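Local coordinates for protein adenosine deaminase (Burkholderia ambifaria, PDB 4GXW) that binds zinc and probably removes the amino group of adenosine, adenine or a related purine by hydrolysis, as members of the adenosine and AMP deaminase family do, at residues N334-A339 / A347-A352; N109-E114 / A354-M359; E181-G186 / G338-D343. All coordinates share one frame; numbering follows the deposited sequence.

Contact 1: N334-A339 / A347-A352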
loop_
_atom_site.group_PDB
_atom_site.type_symbol
_atom_site.label_atom_id
_atom_site.label_comp_id
_atom_site.label_asym_id
_atom_site.label_seq_id
_atom_site.Cartn_x
_atom_site.Cartn_y
_atom_site.Cartn_z
ATOM N N ASN A 334 -6.824 -13.532 -0.142
ATOM C CA ASN A 334 -6.001 -12.992 -1.224
ATOM C C ASN A 334 -4.727 -12.334 -0.707
ATOM O O ASN A 334 -3.658 -12.457 -1.310
ATOM C CB ASN A 334 -6.790 -11.986 -2.068
ATOM C CG ASN A 334 -7.984 -12.608 -2.771
ATOM O OD1 ASN A 334 -8.080 -13.838 -2.921
ATOM N ND2 ASN A 334 -8.895 -11.752 -3.229
ATOM N N GLY A 335 -4.844 -11.598 0.391
ATOM C CA GLY A 335 -3.678 -11.001 1.023
ATOM C C GLY A 335 -2.656 -12.033 1.477
ATOM O O GLY A 335 -1.443 -11.820 1.344
ATOM N N ILE A 336 -3.133 -13.153 2.010
ATOM C CA ILE A 336 -2.251 -14.244 2.392
ATOM C C ILE A 336 -1.550 -14.815 1.151
ATOM O O ILE A 336 -0.326 -14.992 1.139
ATOM C CB ILE A 336 -3.018 -15.354 3.132
ATOM C CG1 ILE A 336 -3.450 -14.852 4.513
ATOM C CG2 ILE A 336 -2.142 -16.593 3.268
ATOM C CD1 ILE A 336 -4.538 -15.686 5.172
ATOM N N ASP A 337 -2.323 -15.078 0.100
ATOM C CA ASP A 337 -1.752 -15.599 -1.144
ATOM C C ASP A 337 -0.717 -14.658 -1.744
ATOM O O ASP A 337 0.294 -15.104 -2.269
ATOM C CB ASP A 337 -2.844 -15.840 -2.193
ATOM C CG ASP A 337 -3.792 -16.954 -1.814
ATOM O OD1 ASP A 337 -3.413 -17.816 -0.994
ATOM O OD2 ASP A 337 -4.918 -16.973 -2.356
ATOM N N GLY A 338 -0.973 -13.361 -1.667
ATOM C CA GLY A 338 -0.087 -12.393 -2.289
ATOM C C GLY A 338 1.160 -12.041 -1.497
ATOM O O GLY A 338 2.097 -11.482 -2.054
ATOM N N ALA A 339 1.180 -12.360 -0.206
ATOM C CA ALA A 339 2.293 -11.975 0.656
ATOM C C ALA A 339 3.602 -12.654 0.265
ATOM O O ALA A 339 3.624 -13.766 -0.268
ATOM C CB ALA A 339 1.953 -12.255 2.122
ATOM N N ALA A 347 0.126 -21.248 4.777
ATOM C CA ALA A 347 -0.784 -22.308 5.193
ATOM C C ALA A 347 -1.227 -22.105 6.634
ATOM O O ALA A 347 -2.408 -22.294 6.966
ATOM C CB ALA A 347 -0.129 -23.674 5.024
ATOM N N ALA A 348 -0.287 -21.724 7.498
ATOM C CA ALA A 348 -0.623 -21.463 8.892
ATOM C C ALA A 348 -1.617 -20.306 9.010
ATOM O O ALA A 348 -2.599 -20.389 9.749
ATOM C CB ALA A 348 0.641 -21.196 9.711
ATOM N N TRP A 349 -1.386 -19.235 8.263
ATOM C CA TRP A 349 -2.291 -18.098 8.315
ATOM C C TRP A 349 -3.682 -18.485 7.830
ATOM O O TRP A 349 -4.683 -18.097 8.434
ATOM C CB TRP A 349 -1.753 -16.927 7.477
ATOM C CG TRP A 349 -0.577 -16.200 8.096
ATOM C CD1 TRP A 349 -0.114 -16.320 9.373
ATOM C CD2 TRP A 349 0.272 -15.236 7.451
ATOM N NE1 TRP A 349 0.970 -15.491 9.564
ATOM C CE2 TRP A 349 1.226 -14.817 8.399
ATOM C CE3 TRP A 349 0.314 -14.686 6.166
ATOM C CZ2 TRP A 349 2.214 -13.872 8.101
ATOM C CZ3 TRP A 349 1.304 -13.754 5.868
ATOM C CH2 TRP A 349 2.231 -13.357 6.833
ATOM N N ARG A 350 -3.758 -19.258 6.752
ATOM C CA ARG A 350 -5.079 -19.665 6.273
ATOM C C ARG A 350 -5.811 -20.482 7.324
ATOM O O ARG A 350 -6.990 -20.250 7.589
ATOM C CB ARG A 350 -4.978 -20.495 4.998
ATOM C CG ARG A 350 -4.495 -19.728 3.798
ATOM C CD ARG A 350 -4.570 -20.582 2.540
ATOM N NE ARG A 350 -3.761 -19.977 1.491
ATOM C CZ ARG A 350 -2.538 -20.378 1.156
ATOM N NH1 ARG A 350 -1.979 -21.421 1.759
ATOM N NH2 ARG A 350 -1.875 -19.739 0.202
ATOM N N ALA A 351 -5.108 -21.440 7.918
ATOM C CA ALA A 351 -5.724 -22.330 8.892
ATOM C C ALA A 351 -6.171 -21.598 10.158
ATOM O O ALA A 351 -7.155 -21.989 10.787
ATOM C CB ALA A 351 -4.774 -23.479 9.240
ATOM N N ALA A 352 -5.450 -20.549 10.547
ATOM C CA ALA A 352 -5.771 -19.821 11.775
ATOM C C ALA A 352 -6.708 -18.639 11.548
ATOM O O ALA A 352 -7.652 -18.444 12.304
ATOM C CB ALA A 352 -4.505 -19.357 12.469
HETATM O O HOH W 1 -5.283 -17.850 1.041
#

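Contact 2: N109-E114 / A354-M359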
loop_
_atom_site.group_PDB
_atom_site.type_symbol
_atom_site.label_atom_id
_atom_site.label_comp_id
_atom_site.label_asym_id
_atom_site.label_seq_id
_atom_site.Cartn_x
_atom_site.Cartn_y
_atom_site.Cartn_z
ATOM N N ASN A 109 -4.544 -4.401 13.919
ATOM C CA ASN A 109 -4.454 -5.840 13.698
ATOM C C ASN A 109 -3.853 -6.238 12.352
ATOM O O ASN A 109 -4.127 -7.328 11.834
ATOM C CB ASN A 109 -5.802 -6.521 13.948
ATOM C CG ASN A 109 -6.163 -6.539 15.415
ATOM O OD1 ASN A 109 -5.401 -7.056 16.244
ATOM N ND2 ASN A 109 -7.301 -5.944 15.760
ATOM N N VAL A 110 -3.020 -5.362 11.793
ATOM C CA VAL A 110 -2.120 -5.785 10.737
ATOM C C VAL A 110 -1.043 -6.646 11.392
ATOM O O VAL A 110 -0.334 -6.187 12.299
ATOM C CB VAL A 110 -1.504 -4.588 9.988
ATOM C CG1 VAL A 110 -0.500 -5.088 8.959
ATOM C CG2 VAL A 110 -2.602 -3.755 9.311
ATOM N N ARG A 111 -0.936 -7.893 10.945
ATOM C CA ARG A 111 0.007 -8.843 11.531
ATOM C C ARG A 111 1.274 -8.966 10.701
ATOM O O ARG A 111 2.294 -9.466 11.174
ATOM C CB ARG A 111 -0.663 -10.199 11.708
ATOM C CG ARG A 111 -1.793 -10.124 12.714
ATOM C CD ARG A 111 -2.582 -11.410 12.828
ATOM N NE ARG A 111 -3.606 -11.300 13.867
ATOM C CZ ARG A 111 -4.483 -12.254 14.158
ATOM N NH1 ARG A 111 -4.455 -13.400 13.499
ATOM N NH2 ARG A 111 -5.381 -12.065 15.118
ATOM N N HIS A 112 1.198 -8.483 9.464
ATOM C CA HIS A 112 2.300 -8.553 8.519
ATOM C C HIS A 112 2.138 -7.395 7.543
ATOM O O HIS A 112 1.094 -7.270 6.899
ATOM C CB HIS A 112 2.265 -9.896 7.775
ATOM C CG HIS A 112 3.318 -10.032 6.720
ATOM N ND1 HIS A 112 4.613 -10.411 7.001
ATOM C CD2 HIS A 112 3.265 -9.839 5.379
ATOM C CE1 HIS A 112 5.314 -10.437 5.881
ATOM N NE2 HIS A 112 4.521 -10.085 4.884
ATOM N N ALA A 113 3.166 -6.553 7.442
ATOM C CA ALA A 113 3.137 -5.379 6.567
ATOM C C ALA A 113 4.342 -5.373 5.637
ATOM O O ALA A 113 5.482 -5.506 6.089
ATOM C CB ALA A 113 3.118 -4.086 7.388
ATOM N N GLU A 114 4.099 -5.203 4.340
ATOM C CA GLU A 114 5.180 -5.027 3.377
ATOM C C GLU A 114 5.036 -3.619 2.838
ATOM O O GLU A 114 3.966 -3.255 2.335
ATOM C CB GLU A 114 5.080 -6.077 2.265
ATOM C CG GLU A 114 4.962 -7.486 2.836
ATOM C CD GLU A 114 4.963 -8.589 1.802
ATOM O OE1 GLU A 114 5.157 -8.312 0.598
ATOM O OE2 GLU A 114 4.768 -9.757 2.202
ATOM N N ALA A 354 -8.826 -17.906 9.014
ATOM C CA ALA A 354 -10.167 -18.189 8.505
ATOM C C ALA A 354 -11.163 -18.458 9.637
ATOM O O ALA A 354 -12.219 -17.822 9.664
ATOM C CB ALA A 354 -10.171 -19.314 7.455
ATOM N N PRO A 355 -10.823 -19.348 10.599
ATOM C CA PRO A 355 -11.746 -19.513 11.736
ATOM C C PRO A 355 -11.877 -18.251 12.584
ATOM O O PRO A 355 -12.949 -18.004 13.157
ATOM C CB PRO A 355 -11.095 -20.614 12.583
ATOM C CG PRO A 355 -10.155 -21.303 11.699
ATOM C CD PRO A 355 -9.748 -20.357 10.618
ATOM N N GLU A 356 -10.807 -17.465 12.704
ATOM C CA GLU A 356 -10.910 -16.205 13.442
ATOM C C GLU A 356 -11.917 -15.288 12.769
ATOM O O GLU A 356 -12.765 -14.685 13.435
ATOM C CB GLU A 356 -9.575 -15.465 13.505
ATOM C CG GLU A 356 -8.565 -15.988 14.500
ATOM C CD GLU A 356 -7.397 -15.039 14.660
ATOM O OE1 GLU A 356 -7.557 -13.997 15.339
ATOM O OE2 GLU A 356 -6.316 -15.314 14.086
ATOM N N PHE A 357 -11.803 -15.162 11.450
ATOM C CA PHE A 357 -12.739 -14.349 10.684
ATOM C C PHE A 357 -14.176 -14.823 10.906
ATOM O O PHE A 357 -15.079 -14.011 11.134
ATOM C CB PHE A 357 -12.395 -14.411 9.186
ATOM C CG PHE A 357 -13.252 -13.522 8.318
ATOM C CD1 PHE A 357 -14.550 -13.881 7.981
ATOM C CD2 PHE A 357 -12.741 -12.334 7.819
ATOM C CE1 PHE A 357 -15.332 -13.056 7.188
ATOM C CE2 PHE A 357 -13.516 -11.500 7.021
ATOM C CZ PHE A 357 -14.810 -11.868 6.704
ATOM N N ASP A 358 -14.379 -16.134 10.819
ATOM C CA ASP A 358 -15.708 -16.713 10.986
ATOM C C ASP A 358 -16.321 -16.325 12.329
ATOM O O ASP A 358 -17.504 -15.986 12.406
ATOM C CB ASP A 358 -15.668 -18.241 10.852
ATOM C CG ASP A 358 -15.354 -18.713 9.441
ATOM O OD1 ASP A 358 -15.492 -17.924 8.479
ATOM O OD2 ASP A 358 -14.978 -19.901 9.304
ATOM N N MET A 359 -15.519 -16.378 13.392
ATOM C CA MET A 359 -16.010 -15.965 14.702
ATOM C C MET A 359 -16.356 -14.476 14.745
ATOM O O MET A 359 -17.383 -14.101 15.313
ATOM C CB MET A 359 -15.009 -16.306 15.806
ATOM C CG MET A 359 -15.062 -17.765 16.230
ATOM S SD MET A 359 -14.120 -18.108 17.720
ATOM C CE MET A 359 -15.056 -17.202 18.949
#

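Contact 3: E181-G186 / G338-D343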
loop_
_atom_site.group_PDB
_atom_site.type_symbol
_atom_site.label_atom_id
_atom_site.label_comp_id
_atom_site.label_asym_id
_atom_site.label_seq_id
_atom_site.Cartn_x
_atom_site.Cartn_y
_atom_site.Cartn_z
ATOM N N GLU A 181 14.825 -9.162 5.959
ATOM C CA GLU A 181 13.718 -8.208 5.923
ATOM C C GLU A 181 13.443 -7.618 4.541
ATOM O O GLU A 181 12.344 -7.117 4.291
ATOM C CB GLU A 181 13.988 -7.059 6.895
ATOM C CG GLU A 181 13.757 -7.395 8.355
ATOM C CD GLU A 181 14.911 -8.141 8.999
ATOM O OE1 GLU A 181 15.981 -8.317 8.364
ATOM O OE2 GLU A 181 14.748 -8.557 10.166
ATOM N N VAL A 182 14.433 -7.651 3.654
ATOM C CA VAL A 182 14.327 -6.953 2.379
ATOM C C VAL A 182 14.045 -7.974 1.285
ATOM O O VAL A 182 14.917 -8.763 0.922
ATOM C CB VAL A 182 15.611 -6.146 2.097
ATOM C CG1 VAL A 182 15.493 -5.386 0.788
ATOM C CG2 VAL A 182 15.882 -5.185 3.250
ATOM N N ALA A 183 12.820 -7.951 0.770
ATOM C CA ALA A 183 12.261 -9.086 0.043
ATOM C C ALA A 183 12.169 -8.930 -1.474
ATOM O O ALA A 183 12.094 -9.927 -2.187
ATOM C CB ALA A 183 10.891 -9.426 0.608
ATOM N N GLY A 184 12.136 -7.699 -1.967
ATOM C CA GLY A 184 11.955 -7.503 -3.391
ATOM C C GLY A 184 11.852 -6.047 -3.749
ATOM O O GLY A 184 12.051 -5.191 -2.877
ATOM N N ILE A 185 11.536 -5.778 -5.014
ATOM C CA ILE A 185 11.424 -4.409 -5.505
ATOM C C ILE A 185 10.036 -4.088 -6.021
ATOM O O ILE A 185 9.264 -4.978 -6.393
ATOM C CB ILE A 185 12.457 -4.073 -6.621
ATOM C CG1 ILE A 185 12.207 -4.926 -7.870
ATOM C CG2 ILE A 185 13.877 -4.213 -6.113
ATOM C CD1 ILE A 185 12.857 -4.357 -9.116
ATOM N N GLY A 186 9.750 -2.794 -6.060
ATOM C CA GLY A 186 8.556 -2.263 -6.691
ATOM C C GLY A 186 8.914 -1.093 -7.600
ATOM O O GLY A 186 10.100 -0.787 -7.793
ATOM N N GLY A 338 -0.973 -13.361 -1.667
ATOM C CA GLY A 338 -0.087 -12.393 -2.289
ATOM C C GLY A 338 1.160 -12.041 -1.497
ATOM O O GLY A 338 2.097 -11.482 -2.054
ATOM N N ALA A 339 1.180 -12.360 -0.206
ATOM C CA ALA A 339 2.293 -11.975 0.656
ATOM C C ALA A 339 3.602 -12.654 0.265
ATOM O O ALA A 339 3.624 -13.766 -0.268
ATOM C CB ALA A 339 1.953 -12.255 2.122
ATOM N N TRP A 340 4.698 -11.973 0.567
ATOM C CA TRP A 340 6.024 -12.469 0.248
ATOM C C TRP A 340 6.606 -13.204 1.450
ATOM O O TRP A 340 7.580 -12.775 2.070
ATOM C CB TRP A 340 6.904 -11.318 -0.231
ATOM C CG TRP A 340 6.500 -10.848 -1.607
ATOM C CD1 TRP A 340 5.562 -11.426 -2.434
ATOM C CD2 TRP A 340 7.018 -9.719 -2.321
ATOM N NE1 TRP A 340 5.482 -10.721 -3.617
ATOM C CE2 TRP A 340 6.354 -9.667 -3.567
ATOM C CE3 TRP A 340 7.960 -8.735 -2.020
ATOM C CZ2 TRP A 340 6.625 -8.681 -4.520
ATOM C CZ3 TRP A 340 8.228 -7.761 -2.964
ATOM C CH2 TRP A 340 7.566 -7.745 -4.198
ATOM N N VAL A 341 5.956 -14.317 1.779
ATOM C CA VAL A 341 6.383 -15.205 2.854
ATOM C C VAL A 341 6.344 -16.625 2.312
ATOM O O VAL A 341 5.802 -16.857 1.226
ATOM C CB VAL A 341 5.475 -15.096 4.107
ATOM C CG1 VAL A 341 5.552 -13.702 4.705
ATOM C CG2 VAL A 341 4.018 -15.470 3.785
ATOM N N ASP A 342 6.902 -17.581 3.051
ATOM C CA ASP A 342 6.941 -18.942 2.511
ATOM C C ASP A 342 5.600 -19.681 2.613
ATOM O O ASP A 342 4.666 -19.221 3.292
ATOM C CB ASP A 342 8.102 -19.775 3.081
ATOM C CG ASP A 342 8.013 -19.987 4.583
ATOM O OD1 ASP A 342 6.910 -19.896 5.158
ATOM O OD2 ASP A 342 9.063 -20.277 5.195
ATOM N N ASP A 343 5.513 -20.818 1.929
ATOM C CA ASP A 343 4.268 -21.575 1.855
ATOM C C ASP A 343 3.775 -22.039 3.224
ATOM O O ASP A 343 2.565 -22.062 3.469
ATOM C CB ASP A 343 4.418 -22.780 0.923
ATOM C CG ASP A 343 4.589 -22.377 -0.524
ATOM O OD1 ASP A 343 4.300 -21.210 -0.859
ATOM O OD2 ASP A 343 5.003 -23.233 -1.330
#

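Contact 1: N334-A339 / A347-A352
D337 and R350 form a salt bridge between 334-339 and 347-352 that rests on a single carboxylate oxygen. R350 NH2 donates to D337 OD1 at 2.7 Å with an N-H...O angle of 165°, and OD1 lies almost in the guanidinium plane. R350 NE adds a weak second bond to the same D337 OD1 at 3.3 Å. The two flat groups are turned 45° against each other, and both nitrogens meet OD1 at the edge of the guanidinium. A water reinforces the junction by accepting from R350 NE at 2.7 Å and reaching D337 OD1, while D337 OD2 turns to a second cation, K295. With two positive charges around it, the carboxylate is probably held firmly in its ionised form.

These two segments make a helical hairpin of the TIM-barrel fold, formed by the consecutive helices 325-338 and 343-371: their axes run antiparallel at 170°, 9.9 Å apart.

Next to the salt bridge I336 splits its branches between two neighbours. Its CG1 lies anti to the carbonyl carbon, which carries CD1 to W349 CB at 3.8 Å, whereas CG2 sits over one face of the R350 guanidinium and meets R350 CG at 4.0 Å. Farther along, just past the end of its helix, A339 sets CB at the edge of the indole, 4.1 Å from W349 CZ3. W349 in turn stacks on W353 and meets the ring of H112, which belongs to strand 110-117 of the barrel.

Contact 2: N109-E114 / A354-M359
A bidentate, end-on surface salt bridge ties the start of barrel strand 110-117 to the long C-terminal helix 343-371 of this TIM-barrel enzyme, and R111 and E356 make it alone across the two segments. The side chains come from opposite directions: R111 NH1 donates to E356 OE2 at 2.7 Å in a nearly straight bond (177°), and R111 NH2 donates to E356 OE1 at 2.9 Å. Because each nitrogen has its own oxygen, the pair closes into a ring of two hydrogen bonds that limits rotation of both groups. Guanidinium and carboxylate are almost coplanar, their planes 22° apart. R111 spans the gap with a chain fully extended from CG to NE, and its cation also packs against the ring of W353, a cation-pi contact with a residue of the same helix.

E356 has two conformers, and the pairing is described for one of them, so it is probably not permanent. Farther along the strand the side chains of H112 and E114 meet each other, H112 NE2 donating to E114 OE2 at 2.7 Å. That bond lies in the imidazole plane and uses the anti lone pair of E114 OE2.

Contact 3: E181-G186 / G338-D343
A183 opens the contact, turning its methyl toward the indole of W340 just before strand 184-188 begins. This strand belongs to the parallel sheet of the TIM barrel, between strands 151-159 and 212-217, and W340 reaches it from the loop that joins helix 325-338 to helix 343-371. A183 CB lies 4.0 Å from W340 CE3, on the six-membered part of the indole, and approaches it obliquely. The backbone of A183 is meanwhile bonded to both flanking strands, through L154 and R212.

G184 comes next and makes the closest approach: its CA stands 3.8 Å from W340 CZ3, again at an oblique angle, and its N is 4.0 Å from the same carbon. With only hydrogens on CA besides the main chain, G184 brings the backbone of the strand directly against the indole. I185 directs its own side chain away from W340, and the backbone takes over the contact.

On the other segment W340 is the centre of an inverse gamma turn. With chi1 at -72° the indole starts out beside the backbone N, and the ring extends from this bend toward the strand. The fit is one of shape, without direct polar bonds between the two segments. I155 and T214 on the neighbouring strands also touch the indole, while R238 makes a cation-pi contact with it. The ring thus belongs to the barrel interior, its side chain about 10 Å from that of the zinc ligand H216. At the far end of the six-membered ring, I185 O lies in the indole plane at the edge, 3.9 Å from W340 CH2.

In the fold
The three contacts grade from surface to interior as their chemistry changes. Contact 2 lies at the surface and is wholly polar, a hydrogen-bonded ion pair, contact 1 is partly buried and combines a charged pair with apolar packing, and contact 3 is buried and depends on fit around one indole. Contacts 1 and 2 share helix 343-371, whereas contacts 1 and 3 share G338 and A339, where helix 325-338 gives way to the loop. Contacts 2 and 3 reach different strands of the same parallel sheet. They meet where E114 OE2 lies 2.8 Å from W340 N, a probable hydrogen bond, and W349 of contact 1 packs against V341 of contact 3.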